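Local coordinates for protein isoaspartyl dipeptidase (Fervidobacterium islandicum, PDB 7CDH) that probably hydrolyses isoaspartyl (beta-aspartyl) dipeptides as a two-zinc peptidase of the amidohydrolase family, consistent with a part in protein repair, at residues 44-49 / 371-376; 21-26 / 352-357; 52-57 / 309-314; 80-85 / 119-124. All blocks are in the same frame, centred on the assembly; numbering follows the deposited sequence.

Contact 1: 44-49 / 371-376; sequences EIYDAN and GEFLMK
Lys376 and Glu44 meet tip to tip, and the lysine gets there by passing two aromatic rings. Beyond CB, its CG lies 3.8 Å from CE1 of Tyr46. The chain then bends at chi3 (-97°), which sets CE over the centre of the Phe373 ring, 3.6 Å above its plane. NZ ends 2.7 Å from OE1 of Glu44 in a salt bridge that uses the syn lone pair of that oxygen. Water 1 accepts from NZ at 2.8 Å and donates to OE2 of Glu44, so the carboxylate is tied to the ammonium twice. These side chains join two sheets of the small beta domain beside the barrel. One sheet carries strand 43-47. The other carries strand 372-376, where Leu374 and Met375 both face Val367 in a classic beta bulge. An alanine in place of Lys376 would probably leave Glu44 without this salt bridge and its water link, and take away the CE packing over Phe373. The rings of Tyr46 and Phe373 meet obliquely, with centroids 5.4 Å apart and planes at 50°. Phe373 CE1 sits over the Tyr46 face. The tyrosine OH is hydrogen-bonded to Asp377 and Ser366.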
# COMPACT_ATOMS: atom_id res chain seq x y z
N GLU A 44 -57.41 -2.81 -6.55
CA GLU A 44 -57.46 -2.64 -8.02
C GLU A 44 -57.81 -4.00 -8.62
O GLU A 44 -57.36 -5.02 -8.07
CB GLU A 44 -56.14 -2.05 -8.52
CG GLU A 44 -56.05 -1.95 -10.03
CD GLU A 44 -54.89 -1.16 -10.60
OE1 GLU A 44 -54.77 -1.14 -11.84
OE2 GLU A 44 -54.11 -0.55 -9.81
N ILE A 45 -58.59 -4.02 -9.70
CA ILE A 45 -58.95 -5.25 -10.46
C ILE A 45 -58.50 -5.07 -11.91
O ILE A 45 -58.71 -3.98 -12.45
CB ILE A 45 -60.47 -5.49 -10.35
CG1 ILE A 45 -60.85 -5.80 -8.89
CG2 ILE A 45 -60.91 -6.58 -11.32
CD1 ILE A 45 -62.25 -6.35 -8.69
N TYR A 46 -57.91 -6.09 -12.51
CA TYR A 46 -57.49 -6.06 -13.93
C TYR A 46 -58.12 -7.27 -14.65
O TYR A 46 -57.97 -8.44 -14.20
CB TYR A 46 -55.97 -5.98 -14.04
CG TYR A 46 -55.42 -5.93 -15.44
CD1 TYR A 46 -55.36 -4.75 -16.15
CD2 TYR A 46 -54.90 -7.06 -16.04
CE1 TYR A 46 -54.85 -4.69 -17.44
CE2 TYR A 46 -54.39 -7.02 -17.33
CZ TYR A 46 -54.36 -5.84 -18.03
OH TYR A 46 -53.84 -5.81 -19.31
N ASP A 47 -58.87 -6.95 -15.71
CA ASP A 47 -59.58 -7.92 -16.57
C ASP A 47 -58.58 -8.42 -17.60
O ASP A 47 -58.36 -7.73 -18.63
CB ASP A 47 -60.79 -7.31 -17.28
CG ASP A 47 -61.81 -8.34 -17.76
OD1 ASP A 47 -61.39 -9.42 -18.22
OD2 ASP A 47 -63.03 -8.05 -17.64
N ALA A 48 -58.03 -9.60 -17.36
CA ALA A 48 -57.00 -10.18 -18.24
C ALA A 48 -57.63 -11.23 -19.15
O ALA A 48 -56.90 -12.11 -19.58
CB ALA A 48 -55.89 -10.75 -17.40
N ASN A 49 -58.92 -11.11 -19.47
CA ASN A 49 -59.59 -12.07 -20.40
C ASN A 49 -58.94 -11.91 -21.78
O ASN A 49 -58.70 -10.75 -22.20
CB ASN A 49 -61.12 -11.91 -20.43
CG ASN A 49 -61.74 -12.75 -21.53
OD1 ASN A 49 -61.74 -13.99 -21.47
ND2 ASN A 49 -62.18 -12.08 -22.58
N GLY A 371 -45.52 -6.10 -7.92
CA GLY A 371 -46.97 -5.84 -7.87
C GLY A 371 -47.33 -4.47 -8.39
O GLY A 371 -48.47 -4.08 -8.20
N GLU A 372 -46.40 -3.78 -9.04
CA GLU A 372 -46.62 -2.47 -9.69
C GLU A 372 -46.68 -2.74 -11.20
O GLU A 372 -45.91 -3.58 -11.70
CB GLU A 372 -45.54 -1.47 -9.25
CG GLU A 372 -45.26 -0.34 -10.24
CD GLU A 372 -44.03 0.55 -10.01
OE1 GLU A 372 -43.26 0.28 -9.05
OE2 GLU A 372 -43.82 1.50 -10.81
N PHE A 373 -47.60 -2.08 -11.90
CA PHE A 373 -47.67 -2.14 -13.38
C PHE A 373 -46.56 -1.26 -13.93
O PHE A 373 -46.63 -0.04 -13.75
CB PHE A 373 -49.04 -1.67 -13.89
CG PHE A 373 -50.12 -2.71 -13.75
CD1 PHE A 373 -50.35 -3.63 -14.75
CD2 PHE A 373 -50.89 -2.77 -12.60
CE1 PHE A 373 -51.32 -4.60 -14.61
CE2 PHE A 373 -51.87 -3.75 -12.47
CZ PHE A 373 -52.06 -4.67 -13.47
N LEU A 374 -45.55 -1.86 -14.52
CA LEU A 374 -44.54 -1.14 -15.34
C LEU A 374 -45.16 -0.86 -16.70
O LEU A 374 -44.81 0.15 -17.31
CB LEU A 374 -43.28 -2.01 -15.48
CG LEU A 374 -42.67 -2.49 -14.16
CD1 LEU A 374 -41.35 -3.21 -14.42
CD2 LEU A 374 -42.46 -1.32 -13.18
N MET A 375 -46.02 -1.77 -17.16
CA MET A 375 -46.76 -1.64 -18.45
C MET A 375 -48.17 -2.23 -18.29
O MET A 375 -48.31 -3.35 -17.72
CB MET A 375 -46.03 -2.32 -19.60
CG MET A 375 -46.60 -1.89 -20.93
SD MET A 375 -45.65 -2.46 -22.36
CE MET A 375 -45.72 -4.23 -22.10
N LYS A 376 -49.17 -1.46 -18.71
CA LYS A 376 -50.61 -1.80 -18.68
C LYS A 376 -51.17 -1.55 -20.08
O LYS A 376 -51.19 -0.36 -20.52
CB LYS A 376 -51.34 -0.99 -17.61
CG LYS A 376 -52.65 -1.61 -17.16
CD LYS A 376 -53.51 -0.73 -16.29
CE LYS A 376 -53.34 -1.01 -14.82
NZ LYS A 376 -53.86 0.10 -14.00
O HOH W 1 -52.00 0.75 -11.97

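Contact 2: 21-26 / 352-357; sequences VIFYHK and ADFILV
The face of the Phe23 ring takes the edge of Phe354. CE2 of Phe354 stands over the centre of the Phe23 ring, 3.6 Å above its plane. The pair is T-shaped, with centroids 5.1 Å apart and planes at 78°. One face of the Phe354 ring lies against the backbone carbon of Ala352 in its own segment. CZ of Phe354 is 4.1 Å from Val21 CG1. Ala352 CB comes obliquely to the Phe23 ring, 3.8 Å from Phe23 CB. An alanine at Phe23 would probably leave the edge of Phe354 without its aromatic mate and open a gap in the buried layer. Polar contact comes from the backbone: Ala352 N donates to His25 O at 2.9 Å. This bond ties the turn after strand 19-23 to the residues just before strand 354-358. On the far side of that turn, Tyr24 packs on Ile28 of the second subunit. The aromatic pair packs the sheet of strands 2-6 and 19-23 against the sheet of 354-358 and 364-369, in the core of the beta domain that accompanies the barrel in amidohydrolases. There Phe23 also rests on Ile5 and Ile368, while Phe354 lies on Leu53 of strand 51-59.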
# COMPACT_ATOMS: atom_id res chain seq x y z
N VAL A 21 -55.57 -14.16 -9.42
CA VAL A 21 -54.33 -13.88 -8.63
C VAL A 21 -54.50 -12.57 -7.86
O VAL A 21 -54.76 -11.53 -8.51
CB VAL A 21 -53.06 -13.83 -9.51
CG1 VAL A 21 -51.84 -13.84 -8.62
CG2 VAL A 21 -52.97 -14.99 -10.50
N ILE A 22 -54.39 -12.67 -6.53
CA ILE A 22 -54.44 -11.53 -5.57
C ILE A 22 -53.02 -11.29 -5.05
O ILE A 22 -52.42 -12.26 -4.54
CB ILE A 22 -55.41 -11.84 -4.41
CG1 ILE A 22 -56.75 -12.38 -4.90
CG2 ILE A 22 -55.61 -10.61 -3.55
CD1 ILE A 22 -57.26 -13.54 -4.09
N PHE A 23 -52.52 -10.06 -5.14
CA PHE A 23 -51.11 -9.73 -4.77
C PHE A 23 -51.01 -8.30 -4.22
O PHE A 23 -51.83 -7.44 -4.57
CB PHE A 23 -50.20 -9.98 -5.98
CG PHE A 23 -50.60 -9.20 -7.21
CD1 PHE A 23 -51.54 -9.69 -8.08
CD2 PHE A 23 -50.03 -7.97 -7.48
CE1 PHE A 23 -51.91 -8.97 -9.20
CE2 PHE A 23 -50.40 -7.25 -8.61
CZ PHE A 23 -51.34 -7.75 -9.46
N TYR A 24 -50.04 -8.08 -3.32
CA TYR A 24 -49.50 -6.75 -2.93
C TYR A 24 -48.15 -6.59 -3.65
O TYR A 24 -48.14 -6.23 -4.84
CB TYR A 24 -49.37 -6.69 -1.40
CG TYR A 24 -49.31 -5.31 -0.78
CD1 TYR A 24 -48.91 -4.19 -1.49
CD2 TYR A 24 -49.65 -5.14 0.55
CE1 TYR A 24 -48.89 -2.94 -0.89
CE2 TYR A 24 -49.64 -3.89 1.16
CZ TYR A 24 -49.26 -2.78 0.43
OH TYR A 24 -49.27 -1.56 1.04
N HIS A 25 -47.06 -6.85 -2.93
CA HIS A 25 -45.67 -6.99 -3.43
C HIS A 25 -45.40 -8.48 -3.60
O HIS A 25 -44.63 -8.84 -4.50
CB HIS A 25 -44.67 -6.36 -2.44
CG HIS A 25 -44.79 -4.87 -2.31
ND1 HIS A 25 -43.94 -3.99 -2.97
CD2 HIS A 25 -45.64 -4.10 -1.60
CE1 HIS A 25 -44.27 -2.75 -2.67
NE2 HIS A 25 -45.31 -2.78 -1.83
N LYS A 26 -46.03 -9.29 -2.75
CA LYS A 26 -46.02 -10.77 -2.87
C LYS A 26 -47.41 -11.30 -3.25
O LYS A 26 -48.44 -10.61 -3.04
CB LYS A 26 -45.45 -11.34 -1.57
CG LYS A 26 -44.04 -10.84 -1.26
CD LYS A 26 -43.13 -11.89 -0.69
CE LYS A 26 -41.91 -11.34 -0.00
NZ LYS A 26 -41.61 -12.13 1.21
N ALA A 352 -44.51 -10.79 -6.64
CA ALA A 352 -45.55 -10.51 -7.65
C ALA A 352 -44.89 -9.94 -8.90
O ALA A 352 -45.16 -8.76 -9.23
CB ALA A 352 -46.61 -9.58 -7.09
N ASP A 353 -44.11 -10.77 -9.59
CA ASP A 353 -43.50 -10.42 -10.90
C ASP A 353 -44.15 -11.30 -11.97
O ASP A 353 -43.96 -12.54 -11.89
CB ASP A 353 -41.99 -10.64 -10.91
CG ASP A 353 -41.21 -9.99 -9.77
OD1 ASP A 353 -41.76 -9.06 -9.12
OD2 ASP A 353 -40.03 -10.41 -9.58
N PHE A 354 -44.86 -10.67 -12.92
CA PHE A 354 -45.72 -11.34 -13.94
C PHE A 354 -45.64 -10.63 -15.29
O PHE A 354 -45.38 -9.42 -15.31
CB PHE A 354 -47.20 -11.24 -13.59
CG PHE A 354 -47.58 -11.52 -12.16
CD1 PHE A 354 -47.19 -12.69 -11.53
CD2 PHE A 354 -48.37 -10.63 -11.46
CE1 PHE A 354 -47.52 -12.93 -10.21
CE2 PHE A 354 -48.74 -10.89 -10.14
CZ PHE A 354 -48.31 -12.04 -9.53
N ILE A 355 -45.86 -11.35 -16.38
CA ILE A 355 -46.18 -10.72 -17.69
C ILE A 355 -47.54 -11.25 -18.15
O ILE A 355 -47.95 -12.37 -17.80
CB ILE A 355 -45.07 -10.94 -18.75
CG1 ILE A 355 -44.85 -12.42 -19.06
CG2 ILE A 355 -43.79 -10.26 -18.33
CD1 ILE A 355 -43.99 -12.69 -20.29
N LEU A 356 -48.25 -10.41 -18.87
CA LEU A 356 -49.54 -10.76 -19.49
C LEU A 356 -49.31 -10.76 -20.99
O LEU A 356 -48.84 -9.76 -21.53
CB LEU A 356 -50.57 -9.74 -19.04
CG LEU A 356 -51.05 -9.92 -17.60
CD1 LEU A 356 -51.68 -8.64 -17.09
CD2 LEU A 356 -52.04 -11.08 -17.51
N VAL A 357 -49.55 -11.90 -21.61
CA VAL A 357 -49.33 -12.11 -23.06
C VAL A 357 -50.69 -12.30 -23.73
O VAL A 357 -51.63 -12.81 -23.11
CB VAL A 357 -48.39 -13.31 -23.18
CG1 VAL A 357 -48.29 -13.83 -24.59
CG2 VAL A 357 -47.03 -12.92 -22.62

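Contact 3: 52-57 / 309-314; sequences LLLPGL and AVWYTI
Leu57 and Leu54 carry the strand side of this contact, and Leu57 does most of the work. Its two methyls reach different parts of the helix. CD1 lies 3.8 Å from Val310 CG1 and 4.0 Å from Trp311 CE3. CD2 meets Ile314 CD1 tip to tip at 4.0 Å. Val310 and Ile314 are one helical turn apart, so Leu57 spans that turn and also touches Trp311. This is the broad, dense part of the interface. The part at Leu54 is narrow but no less close. Its CD2 methyl lies 3.7 Å from Trp311 CH2, with CZ3 next to it, and the two side chains cross at about a right angle. CG of Trp311 is anti to the backbone N (chi1 -177°), which starts the side chain off toward the strand; chi2 then turns the benzo part to Leu54. Its NE1 is hydrogen-bonded to Phe362 O. All five touching residues are buried; Tyr312, partly exposed, points elsewhere from the helix. No hydrogen bond crosses between the segments. Within the helix, Ala309 O accepts from both the N and OG1 of Thr313, the hydroxyl at 2.8 Å. Strand 51-59 leaves the beta domain, and its later part forms the first barrel strand, leading to the zinc ligands His61 and His63, the His-X-His pair of amidohydrolases. Helix 309-318 follows the last barrel strand, 280-283, which leads to the zinc ligand Asp285. A helix after the last strand packing on the outside of the first is typical of a beta/alpha barrel.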
# COMPACT_ATOMS: atom_id res chain seq x y z
N LEU A 52 -52.75 -14.70 -21.31
CA LEU A 52 -51.99 -15.64 -20.47
C LEU A 52 -51.22 -14.80 -19.44
O LEU A 52 -50.63 -13.77 -19.85
CB LEU A 52 -51.03 -16.45 -21.37
CG LEU A 52 -51.56 -16.85 -22.74
CD1 LEU A 52 -50.58 -17.73 -23.49
CD2 LEU A 52 -52.89 -17.59 -22.62
N LEU A 53 -51.28 -15.19 -18.16
CA LEU A 53 -50.45 -14.69 -17.04
C LEU A 53 -49.26 -15.64 -16.84
O LEU A 53 -49.49 -16.82 -16.50
CB LEU A 53 -51.30 -14.58 -15.77
CG LEU A 53 -50.55 -14.03 -14.55
CD1 LEU A 53 -50.31 -12.53 -14.70
CD2 LEU A 53 -51.28 -14.31 -13.26
N LEU A 54 -48.04 -15.11 -17.01
CA LEU A 54 -46.75 -15.82 -16.91
C LEU A 54 -45.95 -15.25 -15.73
O LEU A 54 -46.19 -14.14 -15.26
CB LEU A 54 -45.98 -15.66 -18.23
CG LEU A 54 -46.36 -16.55 -19.42
CD1 LEU A 54 -47.86 -16.75 -19.57
CD2 LEU A 54 -45.80 -16.01 -20.72
N PRO A 55 -44.93 -15.96 -15.22
CA PRO A 55 -44.01 -15.36 -14.26
C PRO A 55 -43.13 -14.37 -15.05
O PRO A 55 -42.85 -14.65 -16.20
CB PRO A 55 -43.19 -16.54 -13.74
CG PRO A 55 -43.88 -17.79 -14.30
CD PRO A 55 -44.54 -17.33 -15.57
N GLY A 56 -42.73 -13.25 -14.44
CA GLY A 56 -41.80 -12.31 -15.08
C GLY A 56 -40.53 -13.04 -15.48
O GLY A 56 -40.07 -13.90 -14.71
N LEU A 57 -40.01 -12.74 -16.66
CA LEU A 57 -38.78 -13.36 -17.19
C LEU A 57 -37.56 -12.81 -16.44
O LEU A 57 -37.52 -11.60 -16.05
CB LEU A 57 -38.69 -13.00 -18.67
CG LEU A 57 -39.88 -13.38 -19.53
CD1 LEU A 57 -39.62 -13.01 -21.00
CD2 LEU A 57 -40.14 -14.86 -19.42
N ALA A 309 -34.25 -10.32 -26.93
CA ALA A 309 -33.88 -11.67 -27.36
C ALA A 309 -34.57 -12.75 -26.50
O ALA A 309 -34.70 -13.88 -26.99
CB ALA A 309 -32.39 -11.84 -27.33
N VAL A 310 -34.97 -12.47 -25.27
CA VAL A 310 -35.39 -13.56 -24.37
C VAL A 310 -36.78 -14.06 -24.80
O VAL A 310 -36.97 -15.28 -25.01
CB VAL A 310 -35.35 -13.13 -22.89
CG1 VAL A 310 -36.17 -14.08 -22.03
CG2 VAL A 310 -33.91 -13.07 -22.39
N TRP A 311 -37.73 -13.14 -24.95
CA TRP A 311 -39.11 -13.49 -25.32
C TRP A 311 -39.13 -13.93 -26.79
O TRP A 311 -39.86 -14.87 -27.16
CB TRP A 311 -40.04 -12.33 -25.02
CG TRP A 311 -41.48 -12.63 -25.30
CD1 TRP A 311 -42.27 -11.99 -26.19
CD2 TRP A 311 -42.27 -13.69 -24.73
NE1 TRP A 311 -43.52 -12.53 -26.18
CE2 TRP A 311 -43.55 -13.57 -25.29
CE3 TRP A 311 -42.03 -14.68 -23.77
CZ2 TRP A 311 -44.60 -14.43 -24.95
CZ3 TRP A 311 -43.05 -15.54 -23.44
CH2 TRP A 311 -44.32 -15.42 -24.02
N TYR A 312 -38.28 -13.32 -27.60
CA TYR A 312 -38.12 -13.73 -29.01
C TYR A 312 -37.76 -15.22 -29.06
O TYR A 312 -38.33 -15.95 -29.90
CB TYR A 312 -37.07 -12.86 -29.70
CG TYR A 312 -36.86 -13.17 -31.16
CD1 TYR A 312 -37.74 -12.74 -32.13
CD2 TYR A 312 -35.77 -13.90 -31.57
CE1 TYR A 312 -37.53 -13.01 -33.47
CE2 TYR A 312 -35.55 -14.20 -32.89
CZ TYR A 312 -36.43 -13.74 -33.85
OH TYR A 312 -36.17 -14.05 -35.15
N THR A 313 -36.79 -15.64 -28.24
CA THR A 313 -36.20 -17.01 -28.27
C THR A 313 -37.27 -17.99 -27.77
O THR A 313 -37.46 -18.99 -28.42
CB THR A 313 -34.84 -17.09 -27.55
OG1 THR A 313 -33.91 -16.28 -28.30
CG2 THR A 313 -34.29 -18.50 -27.46
N ILE A 314 -38.01 -17.64 -26.73
CA ILE A 314 -39.14 -18.46 -26.22
C ILE A 314 -40.19 -18.66 -27.34
O ILE A 314 -40.65 -19.80 -27.54
CB ILE A 314 -39.73 -17.81 -24.96
CG1 ILE A 314 -38.75 -17.91 -23.79
CG2 ILE A 314 -41.08 -18.42 -24.61
CD1 ILE A 314 -39.12 -17.01 -22.64

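Contact 4: 80-85 / 119-124; sequences LKISDC and EGLNTF
Ile82, in the first turn of helix 82-86, faces Glu119 in the turn before strand 122-127, with a CA to CA distance of 7.5 Å. Gly120 completes that turn as a Schellman motif at the end of helix 106-118. Its phi of 119° suits glycine, because a CB would be jammed against the preceding carbonyl O. The side chain of Ile82 carries most of the contact from the helix. CG1 is anti to the backbone N (chi1 -173°), and the CD1 methyl it carries settles over the turn. CD1 lies 3.5 Å from Glu119 CB and 3.7 Å from Leu121 CB. Glu119 therefore offers its aliphatic base here, not its carboxylate. One helical turn on, Cys85 meets the other end of Leu121: SG is 3.8 Å from Leu121 CD2, and Cys85 CB is 4.0 Å from Leu121 CD1. Leu121 also leans on Leu116 of helix 106-118. That helix joins the parallel neighbours 90-95 and 122-127, a beta-alpha-beta crossover of the barrel. The backbone carbonyls of the turn look elsewhere for partners: Glu119 O accepts from Lys381, Gly120 O from Ser369 and Leu121 O from Lys370. The contact is thus held by apolar packing alone, with no hydrogen bond between the segments. The carbonyl bonds tie the turn instead to residues late in the chain.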
# COMPACT_ATOMS: atom_id res chain seq x y z
N LEU A 80 -28.21 -0.02 -20.58
CA LEU A 80 -29.55 -0.60 -20.76
C LEU A 80 -30.59 0.46 -20.46
O LEU A 80 -30.40 1.18 -19.47
CB LEU A 80 -29.71 -1.73 -19.74
CG LEU A 80 -31.04 -2.45 -19.82
CD1 LEU A 80 -31.12 -3.26 -21.10
CD2 LEU A 80 -31.23 -3.34 -18.61
N LYS A 81 -31.68 0.53 -21.23
CA LYS A 81 -32.83 1.40 -20.84
C LYS A 81 -33.86 0.51 -20.13
O LYS A 81 -34.10 -0.59 -20.62
CB LYS A 81 -33.44 2.09 -22.06
CG LYS A 81 -32.50 2.47 -23.19
CD LYS A 81 -32.20 3.97 -23.28
CE LYS A 81 -33.17 4.75 -24.15
NZ LYS A 81 -33.40 4.09 -25.46
N ILE A 82 -34.43 0.95 -19.00
CA ILE A 82 -35.46 0.14 -18.32
C ILE A 82 -36.64 -0.10 -19.26
O ILE A 82 -37.21 -1.21 -19.23
CB ILE A 82 -35.95 0.74 -17.00
CG1 ILE A 82 -36.88 -0.29 -16.35
CG2 ILE A 82 -36.63 2.10 -17.18
CD1 ILE A 82 -36.89 -0.25 -14.84
N SER A 83 -37.01 0.89 -20.07
CA SER A 83 -38.10 0.77 -21.07
C SER A 83 -37.86 -0.45 -22.00
O SER A 83 -38.86 -1.06 -22.37
CB SER A 83 -38.25 2.06 -21.84
OG SER A 83 -37.29 2.14 -22.89
N ASP A 84 -36.62 -0.78 -22.38
CA ASP A 84 -36.28 -1.99 -23.20
C ASP A 84 -36.74 -3.25 -22.45
O ASP A 84 -37.27 -4.19 -23.09
CB ASP A 84 -34.78 -2.21 -23.36
CG ASP A 84 -34.14 -1.82 -24.68
OD1 ASP A 84 -34.43 -0.71 -25.18
OD2 ASP A 84 -33.28 -2.63 -25.16
N CYS A 85 -36.44 -3.29 -21.15
CA CYS A 85 -36.75 -4.42 -20.25
C CYS A 85 -38.27 -4.63 -20.21
O CYS A 85 -38.71 -5.75 -20.48
CB CYS A 85 -36.23 -4.14 -18.84
SG CYS A 85 -34.43 -4.28 -18.75
N GLU A 119 -36.81 2.26 -10.52
CA GLU A 119 -37.80 2.43 -11.61
C GLU A 119 -38.70 1.19 -11.66
O GLU A 119 -39.62 1.20 -12.47
CB GLU A 119 -37.04 2.66 -12.92
CG GLU A 119 -36.22 3.94 -12.94
CD GLU A 119 -36.94 5.12 -13.57
OE1 GLU A 119 -36.48 5.58 -14.66
OE2 GLU A 119 -37.97 5.57 -13.00
N GLY A 120 -38.42 0.16 -10.86
CA GLY A 120 -39.34 -0.97 -10.59
C GLY A 120 -38.78 -2.32 -11.01
O GLY A 120 -39.48 -3.32 -10.80
N LEU A 121 -37.58 -2.38 -11.57
CA LEU A 121 -36.91 -3.65 -11.96
C LEU A 121 -36.34 -4.33 -10.70
O LEU A 121 -36.36 -3.73 -9.62
CB LEU A 121 -35.83 -3.29 -12.97
CG LEU A 121 -35.59 -4.29 -14.07
CD1 LEU A 121 -36.85 -4.51 -14.88
CD2 LEU A 121 -34.43 -3.83 -14.95
N ASN A 122 -35.95 -5.60 -10.81
CA ASN A 122 -35.25 -6.39 -9.76
C ASN A 122 -33.87 -6.67 -10.34
O ASN A 122 -33.84 -7.10 -11.55
CB ASN A 122 -35.90 -7.74 -9.47
CG ASN A 122 -37.38 -7.63 -9.18
OD1 ASN A 122 -37.79 -7.43 -8.03
ND2 ASN A 122 -38.19 -7.74 -10.22
N THR A 123 -32.81 -6.37 -9.59
CA THR A 123 -31.43 -6.38 -10.13
C THR A 123 -30.48 -7.05 -9.15
O THR A 123 -30.62 -6.83 -7.94
CB THR A 123 -30.92 -4.96 -10.37
OG1 THR A 123 -30.90 -4.28 -9.10
CG2 THR A 123 -31.82 -4.22 -11.32
N PHE A 124 -29.50 -7.76 -9.70
CA PHE A 124 -28.37 -8.34 -8.96
C PHE A 124 -27.16 -8.14 -9.85
O PHE A 124 -27.32 -7.91 -11.06
CB PHE A 124 -28.60 -9.81 -8.60
CG PHE A 124 -29.92 -10.03 -7.92
CD1 PHE A 124 -31.07 -10.21 -8.65
CD2 PHE A 124 -30.02 -9.96 -6.54
CE1 PHE A 124 -32.31 -10.29 -8.03
CE2 PHE A 124 -31.24 -10.14 -5.90
CZ PHE A 124 -32.39 -10.28 -6.65

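Contacts 1 and 2 lie closest, with centres 8 Å apart, and both build the beta domain. A probable hydrogen bond from Gly371 N to Ala352 O, 3.0 Å, joins them. Contact 2 runs on into contact 3, 14 Å away centre to centre, because strands 354-358 and 51-59 are neighbours; Val357 N lies 2.8 Å from Leu52 O. Contact 4 lies in the barrel and contact 3 at its junction with the beta domain; the two do not touch, their nearest atoms being about 7 Å apart. Contact 4 reaches contact 1 where Leu374 packs on the 119-120 turn. Contact 3 leads toward the zinc site: the Val310 side chain is about 13 Å from a zinc ion.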